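PDB 4PHR: putative glycosyltransferase (GalT1) from Streptococcus parasanguinis, which probably transfers sugars as a glycosyltransferase, its N-terminal GT-D-fold domain, described here, binding UDP. Local coordinates for residues Leu149-Ala154 and Leu174-Lys179; Leu202-Pro207 and Ile224-Ile229; Ser10-Leu15 and Pro112-Thr117. One frame throughout, in Å; residues are numbered along the deposited sequence.

Contact 1. Residues Leu149-Ala154 and Leu174-Lys179. With UDP (uridine-5'-diphosphate), chain B.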
loop_
_atom_site.group_PDB
_atom_site.type_symbol
_atom_site.label_atom_id
_atom_site.label_comp_id
_atom_site.label_asym_id
_atom_site.label_seq_id
_atom_site.Cartn_x
_atom_site.Cartn_y
_atom_site.Cartn_z
ATOM N N LEU A 149 -1.460 -11.231 -10.764
ATOM C CA LEU A 149 -2.868 -10.920 -10.587
ATOM C C LEU A 149 -2.915 -9.617 -9.803
ATOM O O LEU A 149 -2.459 -9.564 -8.663
ATOM C CB LEU A 149 -3.583 -12.034 -9.820
ATOM C CG LEU A 149 -5.061 -11.783 -9.505
ATOM C CD1 LEU A 149 -5.869 -11.578 -10.783
ATOM C CD2 LEU A 149 -5.635 -12.933 -8.690
ATOM N N ILE A 150 -3.419 -8.563 -10.430
ATOM C CA ILE A 150 -3.524 -7.270 -9.772
ATOM C C ILE A 150 -4.964 -7.052 -9.361
ATOM O O ILE A 150 -5.869 -7.119 -10.197
ATOM C CB ILE A 150 -3.061 -6.119 -10.699
ATOM C CG1 ILE A 150 -1.576 -6.279 -11.060
ATOM C CG2 ILE A 150 -3.367 -4.761 -10.067
ATOM C CD1 ILE A 150 -1.074 -5.227 -12.022
ATOM N N VAL A 151 -5.171 -6.825 -8.070
ATOM C CA VAL A 151 -6.498 -6.569 -7.528
ATOM C C VAL A 151 -6.500 -5.102 -7.138
ATOM O O VAL A 151 -5.749 -4.698 -6.259
ATOM C CB VAL A 151 -6.786 -7.465 -6.297
ATOM C CG1 VAL A 151 -8.213 -7.243 -5.780
ATOM C CG2 VAL A 151 -6.563 -8.940 -6.647
ATOM N N GLU A 152 -7.309 -4.301 -7.828
ATOM C CA GLU A 152 -7.268 -2.852 -7.674
ATOM C C GLU A 152 -8.644 -2.286 -7.991
ATOM O O GLU A 152 -9.534 -3.012 -8.457
ATOM C CB GLU A 152 -6.225 -2.243 -8.611
ATOM C CG GLU A 152 -6.544 -2.483 -10.082
ATOM C CD GLU A 152 -5.575 -1.828 -11.048
ATOM O OE1 GLU A 152 -4.571 -1.228 -10.591
ATOM O OE2 GLU A 152 -5.829 -1.910 -12.274
ATOM N N GLY A 153 -8.816 -0.994 -7.744
ATOM C CA GLY A 153 -10.081 -0.343 -8.011
ATOM C C GLY A 153 -10.202 0.124 -9.442
ATOM O O GLY A 153 -9.221 0.163 -10.192
ATOM N N ALA A 154 -11.412 0.518 -9.818
ATOM C CA ALA A 154 -11.691 0.913 -11.191
ATOM C C ALA A 154 -10.923 2.142 -11.679
ATOM O O ALA A 154 -10.726 2.307 -12.885
ATOM C CB ALA A 154 -13.195 1.108 -11.385
ATOM N N LEU A 174 -8.300 -7.978 -11.431
ATOM C CA LEU A 174 -9.624 -8.061 -10.843
ATOM C C LEU A 174 -9.970 -6.638 -10.436
ATOM O O LEU A 174 -9.344 -6.076 -9.538
ATOM C CB LEU A 174 -9.611 -8.984 -9.624
ATOM C CG LEU A 174 -10.929 -9.357 -8.947
ATOM C CD1 LEU A 174 -11.859 -10.054 -9.939
ATOM C CD2 LEU A 174 -10.675 -10.238 -7.719
ATOM N N VAL A 175 -10.946 -6.043 -11.113
ATOM C CA VAL A 175 -11.205 -4.616 -10.939
ATOM C C VAL A 175 -12.385 -4.423 -10.003
ATOM O O VAL A 175 -13.501 -4.836 -10.307
ATOM C CB VAL A 175 -11.427 -3.910 -12.286
ATOM C CG1 VAL A 175 -11.714 -2.437 -12.080
ATOM C CG2 VAL A 175 -10.197 -4.098 -13.172
ATOM N N CYS A 176 -12.114 -3.794 -8.866
ATOM C CA CYS A 176 -13.047 -3.666 -7.765
ATOM C C CYS A 176 -13.539 -2.227 -7.628
ATOM O O CYS A 176 -13.088 -1.337 -8.361
ATOM C CB CYS A 176 -12.344 -4.100 -6.482
ATOM S SG CYS A 176 -11.629 -5.780 -6.565
ATOM N N PRO A 177 -14.455 -1.983 -6.676
ATOM C CA PRO A 177 -14.923 -0.602 -6.524
ATOM C C PRO A 177 -13.805 0.338 -6.082
ATOM O O PRO A 177 -12.940 -0.059 -5.291
ATOM C CB PRO A 177 -15.997 -0.717 -5.436
ATOM C CG PRO A 177 -16.481 -2.129 -5.552
ATOM C CD PRO A 177 -15.236 -2.919 -5.849
ATOM N N SER A 178 -13.822 1.562 -6.604
ATOM C CA SER A 178 -12.824 2.570 -6.261
ATOM C C SER A 178 -13.049 3.158 -4.875
ATOM O O SER A 178 -12.178 3.820 -4.327
ATOM C CB SER A 178 -12.816 3.684 -7.302
ATOM O OG SER A 178 -14.090 4.307 -7.375
ATOM N N LYS A 179 -14.225 2.919 -4.313
ATOM C CA LYS A 179 -14.501 3.314 -2.937
ATOM C C LYS A 179 -15.382 2.260 -2.271
ATOM O O LYS A 179 -16.157 1.574 -2.937
ATOM C CB LYS A 179 -15.146 4.702 -2.882
ATOM C CG LYS A 179 -16.540 4.774 -3.463
ATOM C CD LYS A 179 -17.075 6.198 -3.387
ATOM C CE LYS A 179 -18.594 6.227 -3.450
ATOM N NZ LYS A 179 -19.120 5.496 -4.636
HETATM N N1 UDP B . -8.714 1.913 -3.475
HETATM C C2 UDP B . -9.733 1.315 -4.174
HETATM N N3 UDP B . -10.913 1.009 -3.537
HETATM C C4 UDP B . -11.081 1.290 -2.203
HETATM C C5 UDP B . -10.047 1.893 -1.487
HETATM C C6 UDP B . -8.927 2.323 -2.190
HETATM O O2 UDP B . -9.612 1.074 -5.375
HETATM O O4 UDP B . -12.149 0.970 -1.670
HETATM C "C1'" UDP B . -7.435 2.154 -4.159
HETATM C "C2'" UDP B . -7.067 3.550 -4.585
HETATM O "O2'" UDP B . -7.702 3.882 -5.803
HETATM C "C3'" UDP B . -5.569 3.411 -4.740
HETATM C "C4'" UDP B . -5.205 2.424 -3.643
HETATM O "O4'" UDP B . -6.427 1.804 -3.232
HETATM O "O3'" UDP B . -5.264 2.828 -5.988
HETATM C "C5'" UDP B . -4.523 3.106 -2.464
HETATM O "O5'" UDP B . -4.288 2.135 -1.452
HETATM P PA UDP B . -3.612 2.515 -0.041
HETATM O O1A UDP B . -4.515 3.404 0.715
HETATM O O2A UDP B . -3.264 1.226 0.605
HETATM O O3A UDP B . -2.310 3.349 -0.522
HETATM P PB UDP B . -1.021 3.953 0.272
HETATM O O1B UDP B . -1.250 5.426 0.344
HETATM O O2B UDP B . 0.117 3.611 -0.614
HETATM O O3B UDP B . -0.950 3.331 1.632
#

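Contact 2. Residues Leu202-Pro207 and Ile224-Ile229. With UDP (uridine-5'-diphosphate), chain B.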
loop_
_atom_site.group_PDB
_atom_site.type_symbol
_atom_site.label_atom_id
_atom_site.label_comp_id
_atom_site.label_asym_id
_atom_site.label_seq_id
_atom_site.Cartn_x
_atom_site.Cartn_y
_atom_site.Cartn_z
ATOM N N LEU A 202 -0.782 -8.752 -6.464
ATOM C CA LEU A 202 -0.485 -7.384 -6.045
ATOM C C LEU A 202 -1.817 -6.721 -5.769
ATOM O O LEU A 202 -2.746 -6.850 -6.567
ATOM C CB LEU A 202 0.234 -6.611 -7.154
ATOM C CG LEU A 202 1.523 -7.233 -7.705
ATOM C CD1 LEU A 202 2.158 -6.321 -8.758
ATOM C CD2 LEU A 202 2.506 -7.557 -6.586
ATOM N N VAL A 203 -1.922 -6.021 -4.644
ATOM C CA VAL A 203 -3.203 -5.456 -4.252
ATOM C C VAL A 203 -3.072 -3.956 -4.010
ATOM O O VAL A 203 -2.200 -3.520 -3.258
ATOM C CB VAL A 203 -3.753 -6.138 -2.976
ATOM C CG1 VAL A 203 -5.187 -5.697 -2.727
ATOM C CG2 VAL A 203 -3.664 -7.655 -3.101
ATOM N N MET A 204 -3.958 -3.184 -4.643
ATOM C CA MET A 204 -3.996 -1.732 -4.502
ATOM C C MET A 204 -5.446 -1.377 -4.190
ATOM O O MET A 204 -6.243 -1.123 -5.094
ATOM C CB MET A 204 -3.513 -1.030 -5.781
ATOM C CG MET A 204 -2.064 -1.346 -6.169
ATOM S SD MET A 204 -1.859 -2.993 -6.911
ATOM C CE MET A 204 -0.441 -2.737 -7.973
ATOM N N LEU A 205 -5.799 -1.389 -2.906
ATOM C CA LEU A 205 -7.211 -1.391 -2.545
ATOM C C LEU A 205 -7.472 -0.867 -1.131
ATOM O O LEU A 205 -8.368 -1.344 -0.438
ATOM C CB LEU A 205 -7.821 -2.795 -2.736
ATOM C CG LEU A 205 -9.314 -2.825 -3.084
ATOM C CD1 LEU A 205 -9.565 -2.338 -4.514
ATOM C CD2 LEU A 205 -9.888 -4.226 -2.888
ATOM N N GLY A 206 -6.705 0.134 -0.717
ATOM C CA GLY A 206 -6.965 0.775 0.557
ATOM C C GLY A 206 -7.019 -0.214 1.707
ATOM O O GLY A 206 -6.248 -1.181 1.730
ATOM N N PRO A 207 -7.909 0.028 2.692
ATOM C CA PRO A 207 -7.933 -0.852 3.870
ATOM C C PRO A 207 -8.357 -2.278 3.537
ATOM O O PRO A 207 -7.927 -3.227 4.209
ATOM C CB PRO A 207 -8.960 -0.188 4.798
ATOM C CG PRO A 207 -9.742 0.711 3.918
ATOM C CD PRO A 207 -8.831 1.166 2.827
ATOM N N ILE A 224 1.038 -8.975 -2.141
ATOM C CA ILE A 224 1.755 -7.769 -1.755
ATOM C C ILE A 224 0.868 -6.537 -1.878
ATOM O O ILE A 224 0.399 -6.193 -2.958
ATOM C CB ILE A 224 3.031 -7.581 -2.611
ATOM C CG1 ILE A 224 3.912 -8.839 -2.549
ATOM C CG2 ILE A 224 3.818 -6.354 -2.169
ATOM C CD1 ILE A 224 5.166 -8.739 -3.401
ATOM N N ASP A 225 0.653 -5.879 -0.754
ATOM C CA ASP A 225 -0.131 -4.648 -0.680
ATOM C C ASP A 225 0.736 -3.493 -1.194
ATOM O O ASP A 225 1.686 -3.087 -0.515
ATOM C CB ASP A 225 -0.485 -4.454 0.801
ATOM C CG ASP A 225 -1.095 -3.110 1.111
ATOM O OD1 ASP A 225 -1.408 -2.333 0.182
ATOM O OD2 ASP A 225 -1.291 -2.853 2.326
ATOM N N LEU A 226 0.431 -2.985 -2.393
ATOM C CA LEU A 226 1.247 -1.934 -3.013
ATOM C C LEU A 226 0.587 -0.555 -3.116
ATOM O O LEU A 226 1.203 0.384 -3.618
ATOM C CB LEU A 226 1.735 -2.361 -4.400
ATOM C CG LEU A 226 2.830 -3.437 -4.450
ATOM C CD1 LEU A 226 3.184 -3.778 -5.894
ATOM C CD2 LEU A 226 4.056 -2.977 -3.671
ATOM N N GLY A 227 -0.662 -0.436 -2.669
ATOM C CA GLY A 227 -1.294 0.863 -2.500
ATOM C C GLY A 227 -1.110 1.833 -3.653
ATOM O O GLY A 227 -1.478 1.537 -4.788
ATOM N N HIS A 228 -0.535 2.996 -3.347
ATOM C CA HIS A 228 -0.413 4.116 -4.294
ATOM C C HIS A 228 0.867 4.107 -5.139
ATOM O O HIS A 228 1.301 5.158 -5.641
ATOM C CB HIS A 228 -0.550 5.447 -3.544
ATOM C CG HIS A 228 -1.970 5.871 -3.323
ATOM N ND1 HIS A 228 -2.473 6.177 -2.078
ATOM C CD2 HIS A 228 -2.985 6.065 -4.198
ATOM C CE1 HIS A 228 -3.738 6.545 -2.194
ATOM N NE2 HIS A 228 -4.072 6.490 -3.471
ATOM N N ILE A 229 1.479 2.939 -5.308
ATOM C CA ILE A 229 2.745 2.865 -6.036
ATOM C C ILE A 229 2.665 3.526 -7.422
ATOM O O ILE A 229 3.617 4.166 -7.871
ATOM C CB ILE A 229 3.276 1.404 -6.162
ATOM C CG1 ILE A 229 4.693 1.407 -6.731
ATOM C CG2 ILE A 229 2.330 0.535 -6.988
ATOM C CD1 ILE A 229 5.675 2.147 -5.850
HETATM N N1 UDP B . -8.714 1.913 -3.475
HETATM C C2 UDP B . -9.733 1.315 -4.174
HETATM N N3 UDP B . -10.913 1.009 -3.537
HETATM C C4 UDP B . -11.081 1.290 -2.203
HETATM C C5 UDP B . -10.047 1.893 -1.487
HETATM C C6 UDP B . -8.927 2.323 -2.190
HETATM O O2 UDP B . -9.612 1.074 -5.375
HETATM O O4 UDP B . -12.149 0.970 -1.670
HETATM C "C1'" UDP B . -7.435 2.154 -4.159
HETATM C "C2'" UDP B . -7.067 3.550 -4.585
HETATM O "O2'" UDP B . -7.702 3.882 -5.803
HETATM C "C3'" UDP B . -5.569 3.411 -4.740
HETATM C "C4'" UDP B . -5.205 2.424 -3.643
HETATM O "O4'" UDP B . -6.427 1.804 -3.232
HETATM O "O3'" UDP B . -5.264 2.828 -5.988
HETATM C "C5'" UDP B . -4.523 3.106 -2.464
HETATM O "O5'" UDP B . -4.288 2.135 -1.452
HETATM P PA UDP B . -3.612 2.515 -0.041
HETATM O O1A UDP B . -4.515 3.404 0.715
HETATM O O2A UDP B . -3.264 1.226 0.605
HETATM O O3A UDP B . -2.310 3.349 -0.522
HETATM P PB UDP B . -1.021 3.953 0.272
HETATM O O1B UDP B . -1.250 5.426 0.344
HETATM O O2B UDP B . 0.117 3.611 -0.614
HETATM O O3B UDP B . -0.950 3.331 1.632
HETATM O O HOH W 1 -3.541 -1.106 -1.065
#

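Contact 3. Residues Ser10-Leu15 and Pro112-Thr117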
loop_
_atom_site.group_PDB
_atom_site.type_symbol
_atom_site.label_atom_id
_atom_site.label_comp_id
_atom_site.label_asym_id
_atom_site.label_seq_id
_atom_site.Cartn_x
_atom_site.Cartn_y
_atom_site.Cartn_z
ATOM N N SER A 10 10.116 6.469 19.242
ATOM C CA SER A 10 11.264 6.080 18.425
ATOM C C SER A 10 11.788 4.695 18.804
ATOM O O SER A 10 12.715 4.182 18.181
ATOM C CB SER A 10 12.373 7.140 18.462
ATOM O OG SER A 10 13.041 7.164 19.709
ATOM N N GLU A 11 11.182 4.083 19.818
ATOM C CA GLU A 11 11.454 2.684 20.129
ATOM C C GLU A 11 10.889 1.749 19.059
ATOM O O GLU A 11 11.329 0.603 18.928
ATOM C CB GLU A 11 10.887 2.328 21.507
ATOM C CG GLU A 11 11.301 0.960 22.022
ATOM C CD GLU A 11 11.026 0.786 23.506
ATOM O OE1 GLU A 11 11.593 -0.153 24.112
ATOM O OE2 GLU A 11 10.245 1.584 24.069
ATOM N N ILE A 12 9.915 2.230 18.294
ATOM C CA ILE A 12 9.361 1.426 17.208
ATOM C C ILE A 12 10.405 1.325 16.100
ATOM O O ILE A 12 10.981 2.332 15.668
ATOM C CB ILE A 12 8.032 2.007 16.669
ATOM C CG1 ILE A 12 6.955 1.975 17.758
ATOM C CG2 ILE A 12 7.556 1.212 15.457
ATOM C CD1 ILE A 12 5.684 2.743 17.406
ATOM N N LYS A 13 10.657 0.107 15.645
ATOM C CA LYS A 13 11.723 -0.132 14.690
ATOM C C LYS A 13 11.174 -0.574 13.346
ATOM O O LYS A 13 10.606 -1.656 13.217
ATOM C CB LYS A 13 12.693 -1.179 15.237
ATOM C CG LYS A 13 13.464 -0.673 16.448
ATOM C CD LYS A 13 14.270 -1.765 17.129
ATOM C CE LYS A 13 13.369 -2.690 17.934
ATOM N NZ LYS A 13 12.623 -1.952 19.003
ATOM N N VAL A 14 11.356 0.280 12.345
ATOM C CA VAL A 14 10.886 0.006 10.998
ATOM C C VAL A 14 12.082 -0.217 10.074
ATOM O O VAL A 14 13.051 0.545 10.114
ATOM C CB VAL A 14 10.057 1.200 10.475
ATOM C CG1 VAL A 14 9.712 1.026 9.005
ATOM C CG2 VAL A 14 8.797 1.382 11.313
ATOM N N LEU A 15 12.012 -1.254 9.243
ATOM C CA LEU A 15 12.995 -1.452 8.177
ATOM C C LEU A 15 12.697 -0.498 7.029
ATOM O O LEU A 15 11.628 -0.573 6.435
ATOM C CB LEU A 15 12.902 -2.875 7.632
ATOM C CG LEU A 15 13.305 -4.032 8.540
ATOM C CD1 LEU A 15 12.833 -5.333 7.907
ATOM C CD2 LEU A 15 14.809 -4.042 8.763
ATOM N N PRO A 112 9.188 -6.921 17.418
ATOM C CA PRO A 112 10.622 -6.614 17.341
ATOM C C PRO A 112 10.987 -5.717 16.156
ATOM O O PRO A 112 11.918 -4.922 16.256
ATOM C CB PRO A 112 11.280 -7.997 17.207
ATOM C CG PRO A 112 10.174 -8.926 16.802
ATOM C CD PRO A 112 8.931 -8.371 17.421
ATOM N N PHE A 113 10.260 -5.845 15.051
ATOM C CA PHE A 113 10.482 -4.992 13.889
ATOM C C PHE A 113 9.245 -4.967 13.011
ATOM O O PHE A 113 8.409 -5.867 13.077
ATOM C CB PHE A 113 11.675 -5.482 13.065
ATOM C CG PHE A 113 11.438 -6.800 12.384
ATOM C CD1 PHE A 113 11.750 -7.992 13.021
ATOM C CD2 PHE A 113 10.902 -6.849 11.104
ATOM C CE1 PHE A 113 11.529 -9.205 12.394
ATOM C CE2 PHE A 113 10.682 -8.060 10.474
ATOM C CZ PHE A 113 10.993 -9.241 11.119
ATOM N N TYR A 114 9.147 -3.923 12.193
ATOM C CA TYR A 114 8.100 -3.803 11.183
ATOM C C TYR A 114 8.746 -3.476 9.857
ATOM O O TYR A 114 9.846 -2.934 9.831
ATOM C CB TYR A 114 7.123 -2.682 11.561
ATOM C CG TYR A 114 6.330 -2.993 12.810
ATOM C CD1 TYR A 114 6.801 -2.626 14.065
ATOM C CD2 TYR A 114 5.120 -3.676 12.734
ATOM C CE1 TYR A 114 6.081 -2.922 15.214
ATOM C CE2 TYR A 114 4.391 -3.970 13.868
ATOM C CZ TYR A 114 4.879 -3.596 15.109
ATOM O OH TYR A 114 4.170 -3.884 16.249
ATOM N N GLY A 115 8.074 -3.807 8.757
ATOM C CA GLY A 115 8.487 -3.312 7.459
ATOM C C GLY A 115 8.012 -1.880 7.283
ATOM O O GLY A 115 7.321 -1.345 8.150
ATOM N N SER A 116 8.366 -1.263 6.157
ATOM C CA SER A 116 7.962 0.109 5.876
ATOM C C SER A 116 6.711 0.220 5.015
ATOM O O SER A 116 6.664 -0.284 3.897
ATOM C CB SER A 116 9.085 0.855 5.161
ATOM O OG SER A 116 8.673 2.179 4.854
ATOM N N THR A 117 5.714 0.930 5.526
ATOM C CA THR A 117 4.512 1.251 4.768
ATOM C C THR A 117 4.864 2.069 3.529
ATOM O O THR A 117 4.109 2.087 2.543
ATOM C CB THR A 117 3.528 1.970 5.693
ATOM O OG1 THR A 117 3.037 1.001 6.612
ATOM C CG2 THR A 117 2.347 2.630 4.959
#

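Contact 1. Residues Leu149-Ala154 and Leu174-Lys179
In the five-stranded parallel sheet of this GT-D glycosyltransferase domain, strand 147-153 runs beside strand 170-176, and their C-terminal ends meet the uracil of UDP. The short segments lie 4.5 Å apart along axes 20° off parallel. I150 O accepts L174 N in the carbonyl plane, E152 N reaches L174 O nearly along the C=O axis, and C176 N closes on E152 O at 2.7 Å. The ladder frays at its end, where the bond from A154 N to C176 O is weak.

C176 can be followed outward from the ladder. Its CB rests 3.6 Å from E152 O, the very carbonyl that its own amide grips. SG, anti to the carbonyl carbon (chi1 -55°), turns along the strand face to meet V151 CG1 at 3.8 Å, while L205 and I188 of helix 185-195 also touch this side chain. On the other face V175 CG1, anti to its backbone N, presses on A154 CA at 3.5 Å. E152 shares that face with V175, and its carboxylate is held at both oxygens, OE1 by S158 OG and OE2 by a salt bridge to R173.

Beyond the ladder the strands open into the nucleotide pocket. G153 has no side chain, so uracil O2 can come within 3.0 Å of its CA. P177, the residue after C176, accepts from the base: UDP N3 donates to P177 O at 2.9 Å, with an N-H...O angle of 169°.

Contact 2. Residues Leu202-Pro207 and Ile224-Ile229
The backbones of 202-207 and 224-229 run parallel over two bridged pairs, L202 with I224 and V203 with D225, staying close as far as M204 and G227. V203 N donates to I224 O at 2.9 Å, from above the carbonyl plane. V203 O receives L226 N at 2.8 Å in its plane and, more weakly, G227 N. A type II' turn from L226 to I229, with G227 at positive phi, then delivers H228 to the N-cap of helix 229-238.

L202 and I224 lie side by side on one face, and L226 CD1 crosses to L202 CD2 at 3.9 Å. M204, bent at chi2 (76°), sets CG 3.2 Å from G227 O and carries CE on toward L226 CB and I229 CG2. On the V203 face, D225 is salt-bridged through OD2 to K210 and through OD1 to R33, both UDP-binding residues. A water accepts L205 N and also lies within bonding distance of D225 OD1 and UDP O2A.

H228 holds the beta phosphate twice: its backbone N donates to UDP O2B, and ND1, from the ring edge, to UDP O1B at 2.8 Å. UDP C5' sits over the centre of one ring face, 3.5 Å above the plane, while NE2 pairs with NE2 of H250. The helix start beside O2B may add to the pull on this charge. G206 N donates to UDP O5'.

Together the segments are the strand ends of a beta-alpha-beta unit: helix 206-218 covers V203 through A209, L212 and V213, and strand 147-153 flanks 200-204 on the side away from 223-225.

Contact 3. Residues Ser10-Leu15 and Pro112-Thr117
Two main-chain hydrogen bonds tie the loop 10-15 to 112-117, and both are nearly aligned with the carbonyls that accept them. Y114 N donates to K13 O at 2.9 Å, and L15 N donates to Y114 O at 2.8 Å with an N-H...O angle of 169°. V14 and Y114 are thus joined in a single backbone bridge. V14 CA adds a C-H...O contact to Y114 O, so that this oxygen is approached by two neighbouring residues.

L15 O lies 3.3 Å from S116 N, but the angle is too poor for a bond. S20 OG serves both atoms instead, being hydrogen-bonded to L15 O and to S116 N. K13 folds back at chi3 and chi4, so that its ammonium NZ donates to E11 O at 2.9 Å, nearly along the C=O axis, within its own segment; on the way, CE passes 3.1 Å from P112 O.

The strand 115-116 is an outermost strand of the three-stranded parallel sheet 30-33, 72-76, 115-116, the smaller sheet of the domain, and the segment linking helices 2-9 and 17-27 lies against it. On its other side G115 bonds through its backbone to V74 and L76 of strand 72-76.

Side chains fill in around this bridge. V14 CG1, anti to its backbone N, leans on S116 CA at 3.7 Å, and I12 CG2 crosses obliquely to Y114 CD1 at 4.2 Å. L15 CD1 meets F113 CD2 at 4.0 Å, the phenyl group standing in the crowded position between N and carbonyl carbon (chi1 68°). The polar tips find partners beyond both segments: Y114 OH pairs with A111 N, S116 OG with F118 N, and T117 OG1 with F34 O, while T117 O accepts NH1 of R33, which also binds UDP.

Contacts 1 and 2 belong to one sheet, their centres about 10 Å apart, and are stitched together where strands 147-153 and 200-204 adjoin: V151 O and M204 N lie 2.8 Å apart, V151 N and L202 O 2.9 Å, both probable hydrogen bonds. Both touch UDP, contact 1 bonding the uracil and contact 2 O5' and the beta phosphate; L205 CD1 packs on the uracil and 3.6 Å from G153 N. R33 and others add further bonds. Contact 3 lies at the edge of the other sheet, its centre about 29 Å from contact 1's and about 19 Å from contact 2's. Its S116 side chain remains about 10 Å from UDP and 12 Å from the manganese ion.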